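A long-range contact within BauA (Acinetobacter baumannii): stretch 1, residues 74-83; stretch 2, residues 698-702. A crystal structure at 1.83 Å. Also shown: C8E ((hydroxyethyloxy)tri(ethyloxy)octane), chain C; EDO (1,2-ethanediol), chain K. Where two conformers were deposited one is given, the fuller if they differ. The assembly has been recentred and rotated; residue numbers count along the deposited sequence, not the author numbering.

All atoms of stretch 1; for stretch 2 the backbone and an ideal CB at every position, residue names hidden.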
# COMPACT_ATOMS: atom_id res chain seq x y z
N ASP A 74 4.24 15.56 16.95
CA ASP A 74 4.47 14.13 16.72
C ASP A 74 3.36 13.51 15.86
O ASP A 74 3.62 12.61 15.05
CB ASP A 74 4.64 13.37 18.03
CG ASP A 74 6.00 13.60 18.69
OD1 ASP A 74 6.91 14.10 18.00
OD2 ASP A 74 6.12 13.28 19.88
N LYS A 75 2.12 13.99 16.00
CA LYS A 75 1.00 13.51 15.18
C LYS A 75 0.96 14.20 13.81
O LYS A 75 0.18 13.81 12.92
CB LYS A 75 -0.33 13.73 15.92
CG LYS A 75 -0.44 13.03 17.26
CD LYS A 75 -0.33 11.51 17.20
CE LYS A 75 -1.53 10.90 16.50
NZ LYS A 75 -1.48 9.41 16.45
N GLN A 76 1.72 15.30 13.66
CA GLN A 76 1.56 16.22 12.51
C GLN A 76 0.09 16.65 12.40
O GLN A 76 -0.49 16.74 11.30
CB GLN A 76 2.08 15.59 11.20
CG GLN A 76 3.50 15.02 11.30
CD GLN A 76 4.12 14.73 9.95
OE1 GLN A 76 4.17 15.58 9.07
NE2 GLN A 76 4.45 13.48 9.71
N ALA A 77 -0.51 16.96 13.55
CA ALA A 77 -1.93 17.29 13.64
C ALA A 77 -2.21 18.60 12.88
O ALA A 77 -1.55 19.63 13.09
CB ALA A 77 -2.33 17.39 15.09
N LYS A 78 -3.23 18.55 12.04
CA LYS A 78 -3.62 19.64 11.17
C LYS A 78 -4.82 20.40 11.77
O LYS A 78 -5.19 21.46 11.27
CB LYS A 78 -3.97 19.08 9.79
CG LYS A 78 -2.85 18.31 9.09
CD LYS A 78 -1.85 19.20 8.37
CE LYS A 78 -0.72 18.46 7.66
NZ LYS A 78 0.23 17.86 8.63
N ASP A 79 -5.48 19.81 12.77
CA ASP A 79 -6.62 20.43 13.42
C ASP A 79 -6.77 19.83 14.82
O ASP A 79 -5.97 19.00 15.23
CB ASP A 79 -7.89 20.31 12.56
CG ASP A 79 -8.40 18.89 12.35
OD1 ASP A 79 -8.06 18.02 13.16
OD2 ASP A 79 -9.09 18.66 11.33
N ILE A 80 -7.71 20.36 15.61
CA ILE A 80 -7.81 19.99 17.00
C ILE A 80 -8.28 18.54 17.12
O ILE A 80 -7.83 17.81 18.00
CB ILE A 80 -8.73 20.96 17.76
CG1 ILE A 80 -8.14 22.38 17.76
CG2 ILE A 80 -8.95 20.45 19.17
CD1 ILE A 80 -6.71 22.45 18.28
N THR A 81 -9.13 18.10 16.19
CA THR A 81 -9.65 16.72 16.18
C THR A 81 -8.48 15.72 16.17
O THR A 81 -8.50 14.71 16.87
CB THR A 81 -10.56 16.47 14.98
OG1 THR A 81 -11.66 17.38 15.04
CG2 THR A 81 -11.09 15.05 14.94
N GLU A 82 -7.48 16.01 15.34
CA GLU A 82 -6.32 15.12 15.14
C GLU A 82 -5.44 15.09 16.39
O GLU A 82 -4.61 14.20 16.52
CB GLU A 82 -5.51 15.58 13.93
CG GLU A 82 -6.22 15.27 12.63
CD GLU A 82 -5.48 15.63 11.35
OE1 GLU A 82 -4.28 15.94 11.41
OE2 GLU A 82 -6.12 15.55 10.29
N VAL A 83 -5.64 16.04 17.32
CA VAL A 83 -5.01 15.97 18.61
C VAL A 83 -5.86 15.16 19.59
O VAL A 83 -5.34 14.31 20.31
CB VAL A 83 -4.73 17.38 19.18
CG1 VAL A 83 -4.02 17.28 20.51
CG2 VAL A 83 -3.93 18.24 18.22
N UNK A 698 -0.74 10.31 3.66
CA UNK A 698 0.71 10.33 3.98
C UNK A 698 1.09 11.73 4.46
O UNK A 698 0.67 12.72 3.87
CB UNK A 698 1.55 9.93 2.77
N UNK A 699 1.89 11.82 5.53
CA UNK A 699 2.39 13.10 6.04
C UNK A 699 3.89 13.00 6.32
O UNK A 699 4.35 12.05 6.97
CB UNK A 699 1.64 13.51 7.31
N UNK A 700 4.64 14.00 5.84
CA UNK A 700 6.07 14.13 6.15
C UNK A 700 6.34 15.51 6.74
O UNK A 700 5.79 16.49 6.27
CB UNK A 700 6.92 13.90 4.90
N UNK A 701 7.27 15.57 7.71
CA UNK A 701 7.77 16.84 8.15
C UNK A 701 9.24 16.74 8.53
O UNK A 701 9.71 15.69 8.99
CB UNK A 701 6.94 17.36 9.33
N UNK A 702 9.92 17.89 8.44
CA UNK A 702 11.30 18.05 8.86
C UNK A 702 11.41 19.37 9.63
O UNK A 702 10.98 20.40 9.12
CB UNK A 702 12.25 18.02 7.66
C2 C8E C . 2.46 -0.44 4.35
C3 C8E C . 2.08 -1.08 3.01
C4 C8E C . 0.56 -1.22 2.86
C5 C8E C . 0.15 -1.76 1.48
C6 C8E C . 0.34 -0.79 0.31
C7 C8E C . -0.32 0.55 0.58
C8 C8E C . 0.70 1.55 1.15
O9 C8E C . 1.94 1.36 0.47
C10 C8E C . 2.92 2.32 0.84
C11 C8E C . 4.26 1.61 0.97
O12 C8E C . 4.86 1.96 2.22
C13 C8E C . 6.05 1.20 2.50
C14 C8E C . 7.15 2.08 3.08
O15 C8E C . 6.60 3.21 3.75
C16 C8E C . 6.70 4.45 3.04
C17 C8E C . 6.74 5.63 4.01
O18 C8E C . 6.43 6.84 3.31
C19 C8E C . 6.32 7.96 4.19
C20 C8E C . 5.01 8.71 3.94
C1 EDO K . 6.03 10.84 13.76
O1 EDO K . 6.11 11.63 15.00
C2 EDO K . 5.83 9.36 14.16
O2 EDO K . 4.55 9.19 14.81

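Stretch 2 is a short piece of extended strand that continues at both ends, and it lies against the turn of stretch 1 more than 600 residues away in sequence. The contact is organised by Q76, which leaves the preceding helix with positive phi (53°) in a Schellman motif and sends its side chain toward the strand.

Position 698 has ordinary strand angles (-101/136), and its ideal CB finds nothing of stretch 1 within 5.5 Å. The polyether end of C8E begins close by and its alkyl part lies farther along, so a long side chain, apolar or aromatic with or without a polar tip, would suit. The residue is Y698. Its ring meets C20 of C8E at the edge, and Y698 OH approaches C8 of C8E to 3.6 Å.

Position 699 is the one whose CA lies nearest a CA of stretch 1, that of Q76. Its CB points toward the turn, with Q76 NE2 3.7 Å and K78 NZ 4.8 Å from the ideal CB. Beyond lies a mixed surface: the amide of Q76, the ammonium of K78 and the carboxylate of E82. An acidic group could answer the lysine, but K78 NZ already donates to Q76 O (3.0 Å) and E82 OE1 already accepts from K78 N (2.9 Å), so a long, flexible apolar chain that packs over these groups is equally reasonable. The residue is M699, and it covers more of this contact than any other residue of the strand. With chi angles m, t, t it runs extended along the turn, bringing M699 SD to 3.6 Å from K78 NZ and M699 CE to 4.0 Å from E82 OE1. Its backbone contributes as well: Q76 NE2 donates a weak hydrogen bond to M699 O, 3.1 Å long with an angle of 148° at the hydrogen.

At position 700 the strand alternation turns CB away from stretch 1; the ideal CB is 5.3 Å from Q76 OE1. Stretch 1 therefore places little demand on the side chain, while the polyether carbons of C8E nearby would tolerate an apolar side chain among others. L700 fits this setting, with L700 CD2 3.7 Å from C8E C20. The contact with stretch 1 is made by the backbone, where L700 C lies 3.2 Å from Q76 OE1.

Position 701 again points toward stretch 1, and its ideal CB is just 3.3 Å from Q76 OE1. So close an approach to an amide oxygen favours a small residue such as alanine or serine, because a gamma atom in the m position would run into that oxygen. The residue is S701, with chi1 p. S701 OG stands 3.4 Å from Q76 OE1.

Position 702 lies beyond the reach of the turn, with no stretch 1 atom within 5.5 Å of the ideal CB. Its extended backbone (-136/128) would readily suit a beta-branched residue, among others. It is V702, with chi1 t.

Stretch 2 698-702: YMLSV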
# COMPACT_ATOMS: atom_id res chain seq x y z
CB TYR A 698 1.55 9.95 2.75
CG TYR A 698 1.23 8.62 2.09
CD1 TYR A 698 0.16 8.48 1.21
CD2 TYR A 698 2.05 7.51 2.27
CE1 TYR A 698 -0.12 7.27 0.59
CE2 TYR A 698 1.75 6.28 1.70
CZ TYR A 698 0.69 6.18 0.81
OH TYR A 698 0.43 5.00 0.15
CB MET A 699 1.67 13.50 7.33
CG MET A 699 0.15 13.71 7.15
SD MET A 699 -0.57 14.39 8.66
CE MET A 699 -2.33 14.21 8.36
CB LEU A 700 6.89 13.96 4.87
CG LEU A 700 6.70 12.63 4.13
CD1 LEU A 700 7.34 12.68 2.75
CD2 LEU A 700 7.24 11.47 4.94
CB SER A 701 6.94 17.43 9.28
OG SER A 701 7.08 16.72 10.48
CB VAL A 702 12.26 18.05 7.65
CG1 VAL A 702 13.69 18.29 8.08
CG2 VAL A 702 12.14 16.76 6.86
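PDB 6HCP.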